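Local coordinates for protein fucose-specific lectin (Aleuria aurantia, PDB 6GKE) that binds L-fucose, preferring the alpha-1,6-linked core fucose of glycoproteins, at sites set between adjacent blades of a six-bladed beta-propeller, at residues 171-176 against 216-221; 64-69 against 115-120; 21-26 against 275-280. The protein carries 1 engineered substitution. One frame throughout, in Å; residues are numbered along the deposited sequence. Where two conformers were deposited one is given.

Contact 1: 171-176 against 216-221; sequences TAIGPG and AISWGS
The seam between the fourth and fifth blades of this beta-propeller is bridged where Thr171 meets Ser218 on their innermost strands. Strands 171-174 and 216-219 run nearly parallel, their axes 6.3 Å apart and inclined by 19°. Thr171 holds OG1 anti to its backbone N (chi1 -174°), while Ser218 places OG between its own N and carbonyl carbon (chi1 65°). The two hydroxyls meet in a hydrogen bond, Thr171 OG1 to Ser218 OG 2.8 Å, in which either may donate. Apolar branches flank this pair: Ile173 CG2 comes within 3.6 Å of Ser218 OG, and Thr171 CG2 faces Ala216 CB at 4.2 Å. The rest of Ile173 leads away from 216-221 toward Arg179 and a bound fucose, and Ile173 also touches Ile225.

Farther along, water takes over. Water 1 donates to Ala172 O at 2.6 Å, is hydrogen-bonded to Ser218 OG at 2.9 Å, and gives a weak bond to Ser218 O. Waters 2 and 3 both lie between Ile173 O and Gly220 O, although their protons cannot serve every acceptor within reach at once. Ile173 and Gly174 form a classic beta bulge opposite Arg177, and Gly220 lies just past the end of its strand with a positive phi.

Ser218 OG is thus gripped by a hydroxyl and a water together. Because either hydroxyl may donate, the pair does not depend on one proton arrangement, and the two separate sheets are joined by one direct hydroxyl bond at Thr171 and by single waters set between carbonyls of 172-173 and 218-220.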
loop_
_atom_site.group_PDB
_atom_site.type_symbol
_atom_site.label_atom_id
_atom_site.label_comp_id
_atom_site.label_asym_id
_atom_site.label_seq_id
_atom_site.Cartn_x
_atom_site.Cartn_y
_atom_site.Cartn_z
ATOM N N THR A 171 -22.602 9.692 15.175
ATOM C CA THR A 171 -23.886 9.732 14.491
ATOM C C THR A 171 -24.878 10.574 15.297
ATOM O O THR A 171 -24.895 10.530 16.528
ATOM C CB THR A 171 -24.375 8.307 14.194
ATOM O OG1 THR A 171 -25.557 8.363 13.393
ATOM C CG2 THR A 171 -24.655 7.486 15.431
ATOM N N ALA A 172 -25.706 11.336 14.573
ATOM C CA ALA A 172 -26.826 12.059 15.155
ATOM C C ALA A 172 -28.053 11.153 15.074
ATOM O O ALA A 172 -28.622 10.965 14.002
ATOM C CB ALA A 172 -27.058 13.368 14.437
ATOM N N ILE A 173 -28.435 10.571 16.212
ATOM C CA ILE A 173 -29.505 9.566 16.252
ATOM C C ILE A 173 -30.887 10.225 16.248
ATOM O O ILE A 173 -31.894 9.540 16.101
ATOM C CB ILE A 173 -29.331 8.620 17.454
ATOM C CG1 ILE A 173 -29.564 9.313 18.800
ATOM C CG2 ILE A 173 -27.976 7.928 17.395
ATOM C CD1 ILE A 173 -29.719 8.346 19.958
ATOM N N GLY A 174 -30.923 11.541 16.442
ATOM C CA GLY A 174 -32.131 12.331 16.383
ATOM C C GLY A 174 -31.730 13.794 16.430
ATOM O O GLY A 174 -30.542 14.092 16.534
ATOM N N PRO A 175 -32.687 14.737 16.359
ATOM C CA PRO A 175 -32.342 16.155 16.380
ATOM C C PRO A 175 -31.580 16.518 17.661
ATOM O O PRO A 175 -32.106 16.385 18.756
ATOM C CB PRO A 175 -33.705 16.856 16.310
ATOM C CG PRO A 175 -34.616 15.839 15.660
ATOM C CD PRO A 175 -34.127 14.504 16.180
ATOM N N GLY A 176 -30.321 16.916 17.503
ATOM C CA GLY A 176 -29.484 17.315 18.628
ATOM C C GLY A 176 -29.200 16.177 19.600
ATOM O O GLY A 176 -28.849 16.435 20.743
ATOM N N ALA A 216 -20.155 4.525 12.514
ATOM C CA ALA A 216 -21.482 4.395 13.109
ATOM C C ALA A 216 -22.497 5.143 12.253
ATOM O O ALA A 216 -22.200 6.215 11.726
ATOM C CB ALA A 216 -21.504 4.923 14.524
ATOM N N ILE A 217 -23.700 4.565 12.168
ATOM C CA ILE A 217 -24.835 5.154 11.464
ATOM C C ILE A 217 -26.078 4.997 12.342
ATOM O O ILE A 217 -26.111 4.199 13.282
ATOM C CB ILE A 217 -25.056 4.490 10.091
ATOM C CG1 ILE A 217 -25.355 2.994 10.255
ATOM C CG2 ILE A 217 -23.867 4.746 9.180
ATOM C CD1 ILE A 217 -25.864 2.293 9.025
ATOM N N SER A 218 -27.131 5.728 11.989
ATOM C CA SER A 218 -28.391 5.622 12.699
ATOM C C SER A 218 -29.515 6.141 11.806
ATOM O O SER A 218 -29.271 6.910 10.877
ATOM C CB SER A 218 -28.352 6.374 14.010
ATOM O OG SER A 218 -28.214 7.773 13.803
ATOM N N TRP A 219 -30.740 5.724 12.118
ATOM C CA TRP A 219 -31.910 6.210 11.416
ATOM C C TRP A 219 -33.149 5.910 12.252
ATOM O O TRP A 219 -33.108 5.136 13.203
ATOM C CB TRP A 219 -32.037 5.590 10.018
ATOM C CG TRP A 219 -32.427 4.142 10.015
ATOM C CD1 TRP A 219 -33.666 3.602 9.808
ATOM C CD2 TRP A 219 -31.535 3.031 10.208
ATOM N NE1 TRP A 219 -33.598 2.235 9.873
ATOM C CE2 TRP A 219 -32.303 1.853 10.117
ATOM C CE3 TRP A 219 -30.156 2.919 10.431
ATOM C CZ2 TRP A 219 -31.730 0.588 10.268
ATOM C CZ3 TRP A 219 -29.592 1.670 10.574
ATOM C CH2 TRP A 219 -30.373 0.520 10.485
ATOM N N GLY A 220 -34.259 6.526 11.862
ATOM C CA GLY A 220 -35.555 6.126 12.353
ATOM C C GLY A 220 -35.933 6.758 13.681
ATOM O O GLY A 220 -35.387 7.780 14.097
ATOM N N SER A 221 -36.924 6.136 14.327
ATOM C CA SER A 221 -37.623 6.701 15.473
ATOM C C SER A 221 -37.247 6.011 16.787
ATOM O O SER A 221 -37.384 6.604 17.844
ATOM C CB SER A 221 -39.115 6.643 15.250
ATOM O OG SER A 221 -39.583 5.302 15.108
HETATM O O HOH W 1 -29.678 9.560 12.122
HETATM O O HOH W 2 -32.884 8.902 13.610
HETATM O O HOH W 3 -34.711 9.333 16.241
#

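Contact 2: 64-69 against 115-120; sequences AAVTWK and LAALQW
Ala64 CB sits against the peptide joining Ala116 and Ala117, 3.8 Å from Ala116 C; Ala64 CB also lies 4.0 Å from Ala117 CB and touches Leu115 CB. At the next inward-facing position, Val66 repeats the pattern. Its CG1, anti to the carbonyl carbon (chi1 -64°), reaches 3.8 Å from Ala117 CB and 3.7 Å from Leu118 C, while its CB meets Gln119 CB at 3.9 Å.

Gln119 then crosses Trp68 at about a right angle. A bend at chi2 (-79°) brings CD alongside Trp68 CB and CE3, and the amide and indole planes are 26° apart. Gln119 CG approaches Trp68 CE3 to 3.9 Å, NE2 comes near Trp68 CB, and OE1 lies 4.0 Å above the plane of the Trp68 ring, offset toward its rim.

What positions the amide is the backbone N of Gly122, which donates to OE1, with a weak bond from the N of Asn129; Pro128 packs on both Gln119 and Trp68. Trp68 also rests on Arg77 and Ile130, residues of a glycan pocket. Alanines, a valine and then a Gln-Trp pair line two nearly parallel inner strands, axes 5.7 Å apart, forming a close blade-to-blade seam of this six-bladed beta-propeller.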
loop_
_atom_site.group_PDB
_atom_site.type_symbol
_atom_site.label_atom_id
_atom_site.label_comp_id
_atom_site.label_asym_id
_atom_site.label_seq_id
_atom_site.Cartn_x
_atom_site.Cartn_y
_atom_site.Cartn_z
ATOM N N ALA A 64 -13.270 12.573 7.137
ATOM C CA ALA A 64 -14.659 12.410 7.540
ATOM C C ALA A 64 -15.506 13.266 6.600
ATOM O O ALA A 64 -14.987 14.187 5.979
ATOM C CB ALA A 64 -14.864 12.799 8.990
ATOM N N ALA A 65 -16.801 12.975 6.500
ATOM C CA ALA A 65 -17.655 13.751 5.609
ATOM C C ALA A 65 -19.101 13.728 6.092
ATOM O O ALA A 65 -19.551 12.734 6.671
ATOM C CB ALA A 65 -17.568 13.228 4.197
ATOM N N VAL A 66 -19.815 14.822 5.798
ATOM C CA VAL A 66 -21.256 14.945 6.057
ATOM C C VAL A 66 -21.926 15.628 4.865
ATOM O O VAL A 66 -21.270 16.289 4.059
ATOM C CB VAL A 66 -21.554 15.729 7.348
ATOM C CG1 VAL A 66 -21.027 15.009 8.577
ATOM C CG2 VAL A 66 -21.022 17.156 7.292
ATOM N N THR A 67 -23.253 15.496 4.798
ATOM C CA THR A 67 -24.031 16.098 3.729
ATOM C C THR A 67 -25.431 16.453 4.231
ATOM O O THR A 67 -25.952 15.838 5.155
ATOM C CB THR A 67 -24.094 15.159 2.516
ATOM O OG1 THR A 67 -24.698 15.807 1.395
ATOM C CG2 THR A 67 -24.868 13.888 2.794
ATOM N N TRP A 68 -26.029 17.445 3.580
ATOM C CA TRP A 68 -27.429 17.807 3.767
ATOM C C TRP A 68 -27.875 18.562 2.513
ATOM O O TRP A 68 -27.040 18.954 1.697
ATOM C CB TRP A 68 -27.654 18.636 5.045
ATOM C CG TRP A 68 -27.039 20.003 5.001
ATOM C CD1 TRP A 68 -27.656 21.181 4.698
ATOM C CD2 TRP A 68 -25.660 20.332 5.250
ATOM N NE1 TRP A 68 -26.761 22.215 4.740
ATOM C CE2 TRP A 68 -25.528 21.725 5.072
ATOM C CE3 TRP A 68 -24.527 19.593 5.609
ATOM C CZ2 TRP A 68 -24.312 22.385 5.225
ATOM C CZ3 TRP A 68 -23.323 20.248 5.769
ATOM C CH2 TRP A 68 -23.220 21.626 5.574
ATOM N N LYS A 69 -29.186 18.755 2.372
ATOM C CA LYS A 69 -29.720 19.505 1.254
ATOM C C LYS A 69 -30.052 20.926 1.720
ATOM O O LYS A 69 -30.584 21.129 2.793
ATOM C CB LYS A 69 -30.940 18.790 0.669
ATOM C CG LYS A 69 -31.485 19.419 -0.603
ATOM C CD LYS A 69 -32.421 18.510 -1.374
ATOM C CE LYS A 69 -33.490 17.869 -0.514
ATOM N NZ LYS A 69 -34.495 17.142 -1.328
ATOM N N LEU A 115 -10.590 11.057 12.358
ATOM C CA LEU A 115 -11.627 12.078 12.364
ATOM C C LEU A 115 -12.987 11.410 12.215
ATOM O O LEU A 115 -13.135 10.442 11.460
ATOM C CB LEU A 115 -11.452 13.064 11.204
ATOM C CG LEU A 115 -10.226 13.969 11.250
ATOM C CD1 LEU A 115 -10.144 14.800 9.980
ATOM C CD2 LEU A 115 -10.235 14.871 12.477
ATOM N N ALA A 116 -13.988 11.995 12.875
ATOM C CA ALA A 116 -15.369 11.644 12.619
ATOM C C ALA A 116 -16.178 12.933 12.568
ATOM O O ALA A 116 -15.774 13.953 13.123
ATOM C CB ALA A 116 -15.905 10.715 13.681
ATOM N N ALA A 117 -17.330 12.879 11.906
ATOM C CA ALA A 117 -18.196 14.029 11.848
ATOM C C ALA A 117 -19.646 13.566 11.790
ATOM O O ALA A 117 -19.949 12.483 11.296
ATOM C CB ALA A 117 -17.864 14.915 10.668
ATOM N N LEU A 118 -20.528 14.434 12.287
ATOM C CA LEU A 118 -21.960 14.238 12.162
ATOM C C LEU A 118 -22.619 15.581 11.847
ATOM O O LEU A 118 -22.019 16.647 11.998
ATOM C CB LEU A 118 -22.540 13.593 13.430
ATOM C CG LEU A 118 -22.377 14.357 14.747
ATOM C CD1 LEU A 118 -23.313 15.555 14.859
ATOM C CD2 LEU A 118 -22.606 13.418 15.927
ATOM N N GLN A 119 -23.875 15.506 11.413
ATOM C CA GLN A 119 -24.652 16.682 11.110
ATOM C C GLN A 119 -26.119 16.372 11.400
ATOM O O GLN A 119 -26.573 15.260 11.157
ATOM C CB GLN A 119 -24.454 17.087 9.648
ATOM C CG GLN A 119 -25.093 18.413 9.252
ATOM C CD GLN A 119 -26.582 18.418 8.994
ATOM O OE1 GLN A 119 -27.237 19.440 9.197
ATOM N NE2 GLN A 119 -27.130 17.307 8.514
ATOM N N TRP A 120 -26.853 17.381 11.873
ATOM C CA TRP A 120 -28.312 17.280 11.907
ATOM C C TRP A 120 -28.927 18.653 11.652
ATOM O O TRP A 120 -28.354 19.686 11.981
ATOM C CB TRP A 120 -28.841 16.710 13.236
ATOM C CG TRP A 120 -29.024 17.765 14.282
ATOM C CD1 TRP A 120 -30.145 18.516 14.490
ATOM C CD2 TRP A 120 -28.033 18.266 15.195
ATOM N NE1 TRP A 120 -29.927 19.439 15.474
ATOM C CE2 TRP A 120 -28.643 19.305 15.933
ATOM C CE3 TRP A 120 -26.704 17.927 15.482
ATOM C CZ2 TRP A 120 -27.970 20.006 16.929
ATOM C CZ3 TRP A 120 -26.041 18.624 16.470
ATOM C CH2 TRP A 120 -26.667 19.648 17.178
#

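Contact 3: 21-26 against 275-280. With FUC (alpha-L-fucopyranose), chain C.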
loop_
_atom_site.group_PDB
_atom_site.type_symbol
_atom_site.label_atom_id
_atom_site.label_comp_id
_atom_site.label_asym_id
_atom_site.label_seq_id
_atom_site.Cartn_x
_atom_site.Cartn_y
_atom_site.Cartn_z
ATOM N N ARG A 21 -31.056 6.654 -4.900
ATOM C CA ARG A 21 -30.059 6.887 -3.824
ATOM C C ARG A 21 -28.702 7.348 -4.370
ATOM O O ARG A 21 -28.038 6.603 -5.119
ATOM C CB ARG A 21 -29.784 5.592 -3.062
ATOM C CG ARG A 21 -28.681 5.697 -2.021
ATOM C CD ARG A 21 -28.273 4.300 -1.630
ATOM N NE ARG A 21 -27.271 4.293 -0.584
ATOM C CZ ARG A 21 -26.607 3.215 -0.194
ATOM N NH1 ARG A 21 -26.763 2.072 -0.841
ATOM N NH2 ARG A 21 -25.808 3.284 0.854
ATOM N N GLN A 22 -28.226 8.502 -3.883
ATOM C CA GLN A 22 -26.934 9.027 -4.303
ATOM C C GLN A 22 -25.914 8.735 -3.203
ATOM O O GLN A 22 -26.181 8.962 -2.026
ATOM C CB GLN A 22 -27.024 10.532 -4.543
ATOM C CG GLN A 22 -27.807 10.901 -5.794
ATOM C CD GLN A 22 -27.099 10.539 -7.079
ATOM O OE1 GLN A 22 -25.877 10.598 -7.178
ATOM N NE2 GLN A 22 -27.860 10.176 -8.100
ATOM N N GLN A 23 -24.747 8.232 -3.607
ATOM C CA GLN A 23 -23.645 8.006 -2.692
ATOM C C GLN A 23 -22.414 8.753 -3.198
ATOM O O GLN A 23 -22.191 8.861 -4.410
ATOM C CB GLN A 23 -23.281 6.525 -2.592
ATOM C CG GLN A 23 -24.386 5.652 -2.030
ATOM C CD GLN A 23 -23.902 4.228 -1.938
ATOM O OE1 GLN A 23 -23.115 3.876 -1.055
ATOM N NE2 GLN A 23 -24.367 3.401 -2.860
ATOM N N ARG A 24 -21.589 9.219 -2.258
ATOM C CA ARG A 24 -20.263 9.706 -2.579
ATOM C C ARG A 24 -19.286 9.060 -1.600
ATOM O O ARG A 24 -19.589 8.904 -0.424
ATOM C CB ARG A 24 -20.152 11.230 -2.472
ATOM C CG ARG A 24 -21.178 12.015 -3.280
ATOM C CD ARG A 24 -20.949 11.931 -4.776
ATOM N NE ARG A 24 -21.908 12.721 -5.547
ATOM C CZ ARG A 24 -23.089 12.287 -5.985
ATOM N NH1 ARG A 24 -23.469 11.035 -5.779
ATOM N NH2 ARG A 24 -23.894 13.119 -6.623
ATOM N N VAL A 25 -18.110 8.695 -2.110
ATOM C CA VAL A 25 -17.053 8.168 -1.270
ATOM C C VAL A 25 -15.769 8.934 -1.596
ATOM O O VAL A 25 -15.505 9.264 -2.750
ATOM C CB VAL A 25 -16.922 6.636 -1.400
ATOM C CG1 VAL A 25 -16.603 6.185 -2.807
ATOM C CG2 VAL A 25 -15.932 6.057 -0.405
ATOM N N TYR A 26 -15.011 9.228 -0.531
ATOM C CA TYR A 26 -13.803 10.035 -0.560
ATOM C C TYR A 26 -12.633 9.176 -0.092
ATOM O O TYR A 26 -12.741 8.430 0.888
ATOM C CB TYR A 26 -13.949 11.285 0.322
ATOM C CG TYR A 26 -15.120 12.110 -0.126
ATOM C CD1 TYR A 26 -15.022 12.948 -1.223
ATOM C CD2 TYR A 26 -16.366 11.944 0.455
ATOM C CE1 TYR A 26 -16.124 13.621 -1.718
ATOM C CE2 TYR A 26 -17.479 12.609 -0.026
ATOM C CZ TYR A 26 -17.362 13.435 -1.127
ATOM O OH TYR A 26 -18.473 14.038 -1.634
ATOM N N ASP A 275 -30.758 1.767 3.489
ATOM C CA ASP A 275 -29.657 1.392 2.612
ATOM C C ASP A 275 -28.357 1.664 3.365
ATOM O O ASP A 275 -28.214 2.732 3.957
ATOM C CB ASP A 275 -29.706 2.186 1.310
ATOM C CG ASP A 275 -31.018 2.024 0.568
ATOM O OD1 ASP A 275 -31.370 0.872 0.252
ATOM O OD2 ASP A 275 -31.683 3.046 0.327
ATOM N N ILE A 276 -27.440 0.683 3.368
ATOM C CA ILE A 276 -26.171 0.785 4.094
ATOM C C ILE A 276 -25.034 0.313 3.192
ATOM O O ILE A 276 -25.116 -0.760 2.601
ATOM C CB ILE A 276 -26.170 -0.038 5.399
ATOM C CG1 ILE A 276 -27.376 0.272 6.288
ATOM C CG2 ILE A 276 -24.856 0.172 6.140
ATOM C CD1 ILE A 276 -27.574 -0.712 7.418
ATOM N N SER A 277 -23.963 1.109 3.146
ATOM C CA SER A 277 -22.691 0.706 2.553
ATOM C C SER A 277 -21.598 0.768 3.620
ATOM O O SER A 277 -21.531 1.750 4.351
ATOM C CB SER A 277 -22.304 1.597 1.404
ATOM O OG SER A 277 -23.260 1.527 0.357
ATOM N N VAL A 278 -20.736 -0.253 3.662
ATOM C CA VAL A 278 -19.542 -0.208 4.508
ATOM C C VAL A 278 -18.338 -0.484 3.607
ATOM O O VAL A 278 -18.164 -1.599 3.107
ATOM C CB VAL A 278 -19.591 -1.186 5.697
ATOM C CG1 VAL A 278 -18.365 -1.002 6.583
ATOM C CG2 VAL A 278 -20.862 -1.024 6.513
ATOM N N PHE A 279 -17.525 0.554 3.403
ATOM C CA PHE A 279 -16.390 0.530 2.489
ATOM C C PHE A 279 -15.141 -0.007 3.186
ATOM O O PHE A 279 -14.945 0.217 4.381
ATOM C CB PHE A 279 -16.115 1.937 1.961
ATOM C CG PHE A 279 -17.261 2.469 1.151
ATOM C CD1 PHE A 279 -17.334 2.209 -0.207
ATOM C CD2 PHE A 279 -18.304 3.161 1.750
ATOM C CE1 PHE A 279 -18.406 2.663 -0.958
ATOM C CE2 PHE A 279 -19.382 3.604 0.997
ATOM C CZ PHE A 279 -19.434 3.349 -0.353
ATOM N N PHE A 280 -14.300 -0.696 2.405
ATOM C CA PHE A 280 -13.037 -1.219 2.887
ATOM C C PHE A 280 -12.027 -1.233 1.736
ATOM O O PHE A 280 -12.375 -1.027 0.570
ATOM C CB PHE A 280 -13.226 -2.602 3.527
ATOM C CG PHE A 280 -13.665 -3.723 2.618
ATOM C CD1 PHE A 280 -15.013 -3.971 2.387
ATOM C CD2 PHE A 280 -12.734 -4.570 2.037
ATOM C CE1 PHE A 280 -15.413 -5.029 1.584
ATOM C CE2 PHE A 280 -13.135 -5.625 1.234
ATOM C CZ PHE A 280 -14.472 -5.854 1.010
HETATM C C1 FUC C . -21.955 15.740 -8.439
HETATM C C2 FUC C . -20.463 15.598 -8.209
HETATM C C3 FUC C . -19.979 16.604 -7.167
HETATM C C4 FUC C . -20.819 16.505 -5.903
HETATM C C5 FUC C . -22.289 16.688 -6.265
HETATM C C6 FUC C . -23.225 16.567 -5.071
HETATM O O1 FUC C . -22.164 16.977 -9.108
HETATM O O2 FUC C . -19.776 15.831 -9.444
HETATM O O3 FUC C . -18.585 16.410 -6.905
HETATM O O4 FUC C . -20.665 15.231 -5.269
HETATM O O5 FUC C . -22.661 15.679 -7.207
HETATM O O HOH W 4 -25.526 -0.401 -0.213
#
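Chi1 sets Arg21 CG anti to the backbone N (175°) and Gln23 CG anti to the carbonyl carbon (-63°); both chains then run on extended toward strand 275-280. Ser277 OG donates to Gln23 OE1 at 2.7 Å, tilted 33° from the carbonyl plane; Asn269 ND2 also bonds to that oxygen. In the given one of its two deposited conformers, the Arg21 guanidinium is sandwiched, with Gln23 CD 3.4 Å above one face and Asp275 CB 3.5 Å from the opposite face. Its charged atoms do not touch the Asp275 carboxylate; NE bonds instead to Ser14 OG. Water 4 accepts from Arg21 NH1 at 2.8 Å and donates to Ile276 O and Ser277 OG. Deeper in, Val25 CG2 makes a CH-pi contact over the centre of the Phe279 ring, 4.0 Å from its centroid, while Gln23 OE1 lies at that ring's edge.

The other side of strand 22-26 serves the sugar. Arg24 NE donates to fucose O4 at 2.8 Å and NH2 to fucose O5 at 2.9 Å. Gln22 OE1 takes Arg24 NH1 in plane on a lone pair at 2.8 Å, a second-shell hold; Glu36 and Trp97 also bind this fucose.

The contact therefore joins the second strands of the first and last blades, face to face rather than in one sheet. Ile10 and Ala12 of strand 10-15 touch Val25 and Phe279 respectively, Leu287 of strand 286-293 meets Val25, and Ala37 of strand 33-40 backs Val25 within its own blade.

Contacts 1 and 2 join blades consecutive in the chain, whereas contact 3 joins the first and last and so closes the ring. From the N terminus, 21-26 opens contact 3. Contact 2 then opens at 64-69 and closes at 115-120, joining the second and third blades; contact 1 follows in series, opening at 171-176 and closing at 216-221 between the fourth and fifth. Only at 275-280 does contact 3 close, with both others nested inside its long loop, and none cross. All three also touch one another: Leu118 packs on Thr171, Ile217 on Ile276, and Ala65 on Tyr26, so neighbouring blades continue the seams around the ring.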